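Local coordinates for flagellar biosynthesis protein FlaG (Helicobacter pylori, PDB 6JSX) that probably takes part in building the flagellum, as a member of the FlaG family, at residues A[2-7]-A[27-32]; A[23-28]-A[38-43]. One frame throughout, in Å; residues are numbered along the deposited sequence.

How the interactions relate
Both interactions use strand 26-30, an edge strand of the three-stranded antiparallel sheet within this chain, and their segments overlap at Phe27 and Ser28, although the two centres lie about 17 Å apart. Interaction 1 is a surface contact between the strand's C-terminal part and the first turn of helix 4-21; it centres on one tyrosine ring, with a lysine-aspartate approach beside it. Interaction 2 is partly buried and pairs the strand's start with its hairpin neighbour, 35-41, through main-chain hydrogen bonds, one bond to an aspartate carboxylate, packing of valines with isoleucine and phenylalanine, and a water on the polar face. Together they illustrate how one strand is held by backbone bonding and by side-chain packing against a helix.

Interaction 1: A[2-7]-A[27-32]; sequences QYKPKL and FSYNDT
The phenol ring of Tyr29 has Lys4 over one face: Lys4 CA stands 3.9 Å from the ring centroid and 15° off the ring normal, a CH-pi contact shifted slightly toward the rim. At the edge, in the plane of the ring, lies OD1 of Asp31, while Leu7 and the carbonyl oxygen of Tyr3 approach obliquely. This is helix-on-sheet packing, the first turn of helix 4-21 resting against the edge strand 26-30.

Tyr29 CB already points toward the helix, and with CG anti to the backbone N (chi1 -177°) CG is carried out from the strand. The Tyr29 and Lys4 side chains cross at about a right angle. Lys4 CG touches Tyr29 CE2 at 3.6 Å, and Lys4 CB lies beside the same carbon. On the other side of the ring, Leu7 CB comes within 3.7 Å of Tyr29 CD1, with the Leu7 CD1 methyl a little farther out. Leu7, whose side chain also meets Ser54 of helix 54-72, is the buried member of the group. A hydrogen bond between Tyr29 OH and Ser54 OG ties the same ring to the start of that second helix.

Past the ring, the extended Lys4 chain crosses Asp31, with Lys4 CD 3.4 Å from Asp31 OD1. The opposite charges stay beyond salt-bridge range, although they probably attract weakly through space: Lys4 NZ lies 4.3 Å from Asp31 OD1.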
ATOM      1  N   GLN A   2      -9.950  -3.755  19.229  1.00103.39           N
ATOM      2  CA  GLN A   2     -10.893  -3.013  18.396  1.00108.10           C
ATOM      3  C   GLN A   2     -10.177  -2.406  17.192  1.00113.58           C
ATOM      4  O   GLN A   2      -9.412  -1.441  17.321  1.00110.77           O
ATOM      5  CB  GLN A   2     -11.654  -1.963  19.199  1.00107.58           C
ATOM      6  CG  GLN A   2     -12.862  -2.538  19.931  1.00119.77           C
ATOM      7  CD  GLN A   2     -12.571  -3.872  20.629  1.00128.73           C
ATOM      8  OE1 GLN A   2     -12.776  -4.945  20.048  1.00136.74           O
ATOM      9  NE2 GLN A   2     -12.097  -3.808  21.876  1.00121.07           N
ATOM     10  N   TYR A   3     -10.455  -3.000  16.027  1.00109.58           N
ATOM     11  CA  TYR A   3      -9.713  -2.788  14.785  1.00 92.69           C
ATOM     12  C   TYR A   3     -10.424  -1.851  13.794  1.00 82.58           C
ATOM     13  O   TYR A   3      -9.806  -1.352  12.836  1.00 66.53           O
ATOM     14  CB  TYR A   3      -9.474  -4.145  14.100  1.00 86.02           C
ATOM     15  CG  TYR A   3      -8.518  -5.079  14.818  1.00 78.87           C
ATOM     16  CD1 TYR A   3      -7.171  -4.768  14.929  1.00 73.77           C
ATOM     17  CD2 TYR A   3      -8.955  -6.281  15.364  1.00 85.19           C
ATOM     18  CE1 TYR A   3      -6.282  -5.618  15.570  1.00 80.64           C
ATOM     19  CE2 TYR A   3      -8.070  -7.142  16.015  1.00 88.76           C
ATOM     20  CZ  TYR A   3      -6.731  -6.799  16.113  1.00 87.28           C
ATOM     21  OH  TYR A   3      -5.833  -7.626  16.751  1.00 87.38           O
ATOM     22  N   LYS A   4     -11.720  -1.635  14.014  1.00 80.59           N
ATOM     23  CA  LYS A   4     -12.542  -0.838  13.101  1.00 71.90           C
ATOM     24  C   LYS A   4     -12.168   0.652  13.058  1.00 82.29           C
ATOM     25  O   LYS A   4     -11.772   1.134  11.993  1.00 78.56           O
ATOM     26  CB  LYS A   4     -14.036  -1.057  13.376  1.00 74.52           C
ATOM     27  CG  LYS A   4     -14.988  -0.222  12.534  1.00 81.58           C
ATOM     28  CD  LYS A   4     -16.433  -0.452  12.981  1.00 91.98           C
ATOM     29  CE  LYS A   4     -17.444   0.354  12.165  1.00 95.41           C
ATOM     30  NZ  LYS A   4     -18.794   0.361  12.821  1.00 98.52           N
ATOM     31  N   PRO A   5     -12.261   1.380  14.207  1.00 88.27           N
ATOM     32  CA  PRO A   5     -11.951   2.818  14.182  1.00 78.72           C
ATOM     33  C   PRO A   5     -10.606   3.148  13.541  1.00 67.22           C
ATOM     34  O   PRO A   5     -10.516   4.081  12.747  1.00 68.27           O
ATOM     35  CB  PRO A   5     -11.904   3.188  15.671  1.00 78.14           C
ATOM     36  CG  PRO A   5     -12.771   2.219  16.324  1.00 79.67           C
ATOM     37  CD  PRO A   5     -12.615   0.937  15.571  1.00 82.65           C
ATOM     38  N   LYS A   6      -9.579   2.378  13.872  1.00 62.21           N
ATOM     39  CA  LYS A   6      -8.230   2.701  13.425  1.00 63.49           C
ATOM     40  C   LYS A   6      -7.966   2.392  11.962  1.00 66.19           C
ATOM     41  O   LYS A   6      -7.257   3.148  11.289  1.00 66.02           O
ATOM     42  CB  LYS A   6      -7.190   2.021  14.308  1.00 58.05           C
ATOM     43  CG  LYS A   6      -7.223   2.546  15.708  1.00 62.62           C
ATOM     44  CD  LYS A   6      -6.036   2.078  16.533  1.00 72.43           C
ATOM     45  CE  LYS A   6      -6.196   2.539  17.987  1.00 70.17           C
ATOM     46  NZ  LYS A   6      -7.000   3.805  18.051  1.00 69.26           N
ATOM     47  N   LEU A   7      -8.517   1.286  11.468  1.00 70.01           N
ATOM     48  CA  LEU A   7      -8.353   0.951  10.054  1.00 65.09           C
ATOM     49  C   LEU A   7      -9.236   1.856   9.197  1.00 62.42           C
ATOM     50  O   LEU A   7      -8.914   2.126   8.034  1.00 54.09           O
ATOM     51  CB  LEU A   7      -8.619  -0.537   9.782  1.00 65.14           C
ATOM     52  CG  LEU A   7      -7.519  -1.483  10.291  1.00 64.59           C
ATOM     53  CD1 LEU A   7      -7.830  -2.943  10.000  1.00 55.42           C
ATOM     54  CD2 LEU A   7      -6.137  -1.086   9.751  1.00 52.10           C
ATOM     55  N   PHE A  27      -8.731   2.554  -0.365  1.00 59.87           N
ATOM     56  CA  PHE A  27      -8.682   1.798   0.874  1.00 54.21           C
ATOM     57  C   PHE A  27      -9.981   2.001   1.610  1.00 56.11           C
ATOM     58  O   PHE A  27     -10.624   3.042   1.475  1.00 57.82           O
ATOM     59  CB  PHE A  27      -7.506   2.264   1.741  1.00 51.46           C
ATOM     60  CG  PHE A  27      -6.159   1.989   1.121  1.00 57.99           C
ATOM     61  CD1 PHE A  27      -5.586   2.904   0.233  1.00 56.87           C
ATOM     62  CD2 PHE A  27      -5.474   0.802   1.402  1.00 52.95           C
ATOM     63  CE1 PHE A  27      -4.349   2.650  -0.362  1.00 54.49           C
ATOM     64  CE2 PHE A  27      -4.229   0.540   0.812  1.00 49.79           C
ATOM     65  CZ  PHE A  27      -3.666   1.473  -0.074  1.00 51.53           C
ATOM     66  N   SER A  28     -10.381   0.991   2.373  1.00 61.26           N
ATOM     67  CA  SER A  28     -11.527   1.118   3.266  1.00 67.83           C
ATOM     68  C   SER A  28     -11.541  -0.028   4.250  1.00 62.81           C
ATOM     69  O   SER A  28     -10.954  -1.078   3.991  1.00 58.07           O
ATOM     70  CB  SER A  28     -12.823   1.094   2.482  1.00 54.82           C
ATOM     71  OG  SER A  28     -12.853  -0.083   1.727  1.00 54.98           O
ATOM     72  N   TYR A  29     -12.212   0.178   5.378  1.00 59.06           N
ATOM     73  CA  TYR A  29     -12.482  -0.929   6.273  1.00 60.82           C
ATOM     74  C   TYR A  29     -13.821  -1.557   5.917  1.00 64.14           C
ATOM     75  O   TYR A  29     -14.847  -0.874   5.900  1.00 70.72           O
ATOM     76  CB  TYR A  29     -12.511  -0.474   7.728  1.00 57.36           C
ATOM     77  CG  TYR A  29     -12.719  -1.613   8.714  1.00 69.18           C
ATOM     78  CD1 TYR A  29     -11.675  -2.474   9.032  1.00 73.00           C
ATOM     79  CD2 TYR A  29     -13.952  -1.827   9.325  1.00 63.23           C
ATOM     80  CE1 TYR A  29     -11.844  -3.514   9.921  1.00 60.61           C
ATOM     81  CE2 TYR A  29     -14.129  -2.860  10.232  1.00 67.07           C
ATOM     82  CZ  TYR A  29     -13.068  -3.702  10.530  1.00 69.97           C
ATOM     83  OH  TYR A  29     -13.226  -4.743  11.435  1.00 70.16           O
ATOM     84  N   ASN A  30     -13.818  -2.851   5.620  1.00 59.53           N
ATOM     85  CA  ASN A  30     -15.075  -3.576   5.510  1.00 64.40           C
ATOM     86  C   ASN A  30     -15.458  -4.188   6.862  1.00 68.43           C
ATOM     87  O   ASN A  30     -14.695  -4.973   7.443  1.00 64.33           O
ATOM     88  CB  ASN A  30     -14.986  -4.651   4.430  1.00 64.25           C
ATOM     89  CG  ASN A  30     -16.340  -5.181   4.022  1.00 76.24           C
ATOM     90  OD1 ASN A  30     -17.184  -5.473   4.873  1.00 72.56           O
ATOM     91  ND2 ASN A  30     -16.562  -5.301   2.713  1.00 65.94           N
ATOM     92  N   ASP A  31     -16.631  -3.821   7.371  1.00 70.41           N
ATOM     93  CA  ASP A  31     -17.080  -4.362   8.649  1.00 74.16           C
ATOM     94  C   ASP A  31     -17.748  -5.733   8.473  1.00 76.95           C
ATOM     95  O   ASP A  31     -17.883  -6.506   9.420  1.00 87.42           O
ATOM     96  CB  ASP A  31     -18.004  -3.375   9.376  1.00 79.82           C
ATOM     97  CG  ASP A  31     -18.194  -3.728  10.848  1.00 82.90           C
ATOM     98  OD1 ASP A  31     -17.282  -3.445  11.659  1.00 75.08           O
ATOM     99  OD2 ASP A  31     -19.249  -4.303  11.192  1.00 94.59           O
ATOM    100  N   THR A  32     -18.149  -6.037   7.247  1.00 81.38           N
ATOM    101  CA  THR A  32     -18.770  -7.320   6.956  1.00 85.23           C
ATOM    102  C   THR A  32     -17.736  -8.450   6.897  1.00 81.57           C
ATOM    103  O   THR A  32     -17.916  -9.497   7.521  1.00 83.02           O
ATOM    104  CB  THR A  32     -19.582  -7.238   5.663  1.00 83.94           C
ATOM    105  OG1 THR A  32     -20.626  -6.272   5.838  1.00 87.07           O
ATOM    106  CG2 THR A  32     -20.182  -8.589   5.312  1.00 87.66           C
TER

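Interaction 2: A[23-28]-A[38-43]; sequences TDINFS and VSVKDA
Val38 lies beside Phe27 and Ile25, all three side chains pointing the same way. The motif is a beta hairpin, strand 26-30 running antiparallel to 35-41, with 149° between the directions of 26-28 and 38-41. Val38 CB packs obliquely against the Phe27 ring, 4.0 Å from Phe27 CE2, and the CG2 branch of Val38 meets CG2 of Ile25. Phe27 also packs on Ser11, Leu14 and Met18 of helix 4-21, joining this end of the hairpin to the helix.

Ser39 is the hydrogen-bonded partner of Asn26. Ser39 O accepts from Asn26 N at 2.9 Å, and Ser39 N donates to Asn26 O at 2.8 Å, so the pair is held by two main-chain bonds. On the other face of the sheet, one water links three side chains, lying 3.1 Å from Ser39 OG and within bonding distance of Asn26 OD1 and Ser28 OG; it probably donates to Asn26 OD1.

Val40 returns to the apolar side. Val40 CG1 packs 4.0 Å from Ile25 CG1 and also rests on the carbonyl oxygen of Asp24, while the residue touches Val40 of the second subunit, bringing the hairpin to the dimer contact.

At Lys41 the strand bonding passes to a side chain. Asp24, the centre of an inverse gamma turn, keeps CG anti to its backbone N (chi1 -178°), and its carboxylate reaches the neighbouring strand. Lys41 N donates to Asp24 OD1 at 3.3 Å, a long but nearly straight bond of 173°.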
ATOM      1  N   THR A  23      -3.333   8.703  -7.857  1.00 84.71           N
ATOM      2  CA  THR A  23      -3.245   7.264  -8.131  1.00 89.12           C
ATOM      3  C   THR A  23      -4.533   6.528  -7.755  1.00 80.08           C
ATOM      4  O   THR A  23      -4.894   6.454  -6.575  1.00 77.97           O
ATOM      5  CB  THR A  23      -2.046   6.596  -7.404  1.00 93.16           C
ATOM      6  OG1 THR A  23      -0.970   7.537  -7.261  1.00 87.49           O
ATOM      7  CG2 THR A  23      -1.564   5.386  -8.194  1.00 91.77           C
ATOM      8  N   ASP A  24      -5.215   5.988  -8.761  1.00 76.33           N
ATOM      9  CA  ASP A  24      -6.451   5.241  -8.535  1.00 84.96           C
ATOM     10  C   ASP A  24      -6.194   3.983  -7.697  1.00 84.13           C
ATOM     11  O   ASP A  24      -6.094   2.865  -8.236  1.00 82.39           O
ATOM     12  CB  ASP A  24      -7.128   4.877  -9.866  1.00 93.00           C
ATOM     13  CG  ASP A  24      -8.455   4.124  -9.676  1.00 91.50           C
ATOM     14  OD1 ASP A  24      -8.483   2.882  -9.847  1.00 81.74           O
ATOM     15  OD2 ASP A  24      -9.477   4.774  -9.359  1.00 95.29           O
ATOM     16  N   ILE A  25      -6.061   4.187  -6.384  1.00 72.14           N
ATOM     17  CA  ILE A  25      -5.980   3.100  -5.410  1.00 54.73           C
ATOM     18  C   ILE A  25      -6.845   3.459  -4.227  1.00 50.45           C
ATOM     19  O   ILE A  25      -6.698   4.537  -3.664  1.00 56.25           O
ATOM     20  CB  ILE A  25      -4.546   2.863  -4.909  1.00 51.14           C
ATOM     21  CG1 ILE A  25      -3.589   2.664  -6.098  1.00 45.99           C
ATOM     22  CG2 ILE A  25      -4.522   1.688  -3.943  1.00 43.65           C
ATOM     23  CD1 ILE A  25      -2.247   2.057  -5.764  1.00 42.32           C
ATOM     24  N   ASN A  26      -7.757   2.568  -3.853  1.00 54.86           N
ATOM     25  CA  ASN A  26      -8.688   2.866  -2.767  1.00 62.04           C
ATOM     26  C   ASN A  26      -8.578   1.960  -1.539  1.00 58.14           C
ATOM     27  O   ASN A  26      -8.375   0.756  -1.646  1.00 51.03           O
ATOM     28  CB  ASN A  26     -10.133   2.880  -3.274  1.00 70.01           C
ATOM     29  CG  ASN A  26     -11.098   3.425  -2.242  1.00 78.59           C
ATOM     30  OD1 ASN A  26     -11.848   2.670  -1.618  1.00 73.13           O
ATOM     31  ND2 ASN A  26     -11.066   4.745  -2.034  1.00 84.24           N
ATOM     32  N   PHE A  27      -8.731   2.554  -0.365  1.00 59.87           N
ATOM     33  CA  PHE A  27      -8.682   1.798   0.874  1.00 54.21           C
ATOM     34  C   PHE A  27      -9.981   2.001   1.610  1.00 56.11           C
ATOM     35  O   PHE A  27     -10.624   3.042   1.475  1.00 57.82           O
ATOM     36  CB  PHE A  27      -7.506   2.264   1.741  1.00 51.46           C
ATOM     37  CG  PHE A  27      -6.159   1.989   1.121  1.00 57.99           C
ATOM     38  CD1 PHE A  27      -5.586   2.904   0.233  1.00 56.87           C
ATOM     39  CD2 PHE A  27      -5.474   0.802   1.402  1.00 52.95           C
ATOM     40  CE1 PHE A  27      -4.349   2.650  -0.362  1.00 54.49           C
ATOM     41  CE2 PHE A  27      -4.229   0.540   0.812  1.00 49.79           C
ATOM     42  CZ  PHE A  27      -3.666   1.473  -0.074  1.00 51.53           C
ATOM     43  N   SER A  28     -10.381   0.991   2.373  1.00 61.26           N
ATOM     44  CA  SER A  28     -11.527   1.118   3.266  1.00 67.83           C
ATOM     45  C   SER A  28     -11.541  -0.028   4.250  1.00 62.81           C
ATOM     46  O   SER A  28     -10.954  -1.078   3.991  1.00 58.07           O
ATOM     47  CB  SER A  28     -12.823   1.094   2.482  1.00 54.82           C
ATOM     48  OG  SER A  28     -12.853  -0.083   1.727  1.00 54.98           O
ATOM     49  N   VAL A  38      -8.199  -3.033  -0.189  1.00 59.73           N
ATOM     50  CA  VAL A  38      -7.575  -2.187  -1.188  1.00 66.30           C
ATOM     51  C   VAL A  38      -8.176  -2.528  -2.551  1.00 63.70           C
ATOM     52  O   VAL A  38      -8.331  -3.703  -2.895  1.00 60.27           O
ATOM     53  CB  VAL A  38      -6.032  -2.349  -1.193  1.00 61.17           C
ATOM     54  CG1 VAL A  38      -5.649  -3.745  -0.804  1.00 66.02           C
ATOM     55  CG2 VAL A  38      -5.445  -2.000  -2.559  1.00 52.15           C
ATOM     56  N   SER A  39      -8.552  -1.508  -3.315  1.00 59.79           N
ATOM     57  CA  SER A  39      -9.183  -1.783  -4.593  1.00 70.83           C
ATOM     58  C   SER A  39      -8.772  -0.811  -5.686  1.00 60.31           C
ATOM     59  O   SER A  39      -8.700   0.400  -5.476  1.00 61.33           O
ATOM     60  CB  SER A  39     -10.709  -1.840  -4.462  1.00 79.21           C
ATOM     61  OG  SER A  39     -11.244  -0.557  -4.199  1.00 84.37           O
ATOM     62  N   VAL A  40      -8.515  -1.386  -6.858  1.00 55.26           N
ATOM     63  CA  VAL A  40      -8.152  -0.658  -8.063  1.00 59.55           C
ATOM     64  C   VAL A  40      -9.074  -1.121  -9.196  1.00 60.48           C
ATOM     65  O   VAL A  40      -9.557  -2.249  -9.174  1.00 61.57           O
ATOM     66  CB  VAL A  40      -6.672  -0.927  -8.425  1.00 55.72           C
ATOM     67  CG1 VAL A  40      -5.764  -0.422  -7.324  1.00 53.17           C
ATOM     68  CG2 VAL A  40      -6.431  -2.400  -8.606  1.00 53.63           C
ATOM     69  N   LYS A  41      -9.348  -0.261 -10.170  1.00 67.09           N
ATOM     70  CA  LYS A  41     -10.137  -0.690 -11.332  1.00 71.90           C
ATOM     71  C   LYS A  41      -9.214  -1.159 -12.450  1.00 70.40           C
ATOM     72  O   LYS A  41      -8.177  -0.538 -12.708  1.00 77.14           O
ATOM     73  CB  LYS A  41     -11.084   0.418 -11.819  1.00 79.40           C
ATOM     74  CG  LYS A  41     -12.230   0.731 -10.846  1.00 92.97           C
ATOM     75  CD  LYS A  41     -13.291   1.628 -11.483  1.00107.17           C
ATOM     76  CE  LYS A  41     -14.550   1.730 -10.618  1.00112.69           C
ATOM     77  NZ  LYS A  41     -14.297   2.431  -9.324  1.00112.07           N
ATOM     78  N   ASP A  42      -9.580  -2.259 -13.103  1.00 63.25           N
ATOM     79  CA  ASP A  42      -8.741  -2.842 -14.152  1.00 72.64           C
ATOM     80  C   ASP A  42      -8.884  -2.125 -15.494  1.00 77.40           C
ATOM     81  O   ASP A  42      -9.413  -1.014 -15.562  1.00 74.65           O
ATOM     82  CB  ASP A  42      -9.026  -4.342 -14.316  1.00 86.73           C
ATOM     83  CG  ASP A  42     -10.393  -4.630 -14.932  1.00 95.85           C
ATOM     84  OD1 ASP A  42     -11.226  -3.706 -15.033  1.00100.12           O
ATOM     85  OD2 ASP A  42     -10.637  -5.798 -15.304  1.00 96.05           O
ATOM     86  N   ALA A  43      -8.428  -2.773 -16.561  1.00 83.00           N
ATOM     87  CA  ALA A  43      -8.517  -2.175 -17.889  1.00 90.29           C
ATOM     88  C   ALA A  43      -9.963  -1.964 -18.354  1.00 90.24           C
ATOM     89  O   ALA A  43     -10.236  -1.069 -19.151  1.00 96.91           O
ATOM     90  CB  ALA A  43      -7.730  -3.000 -18.915  1.00 91.39           C
TER
HETATM   91  O   HOH W   1     -11.371  -0.501  -1.103  1.00 60.46           O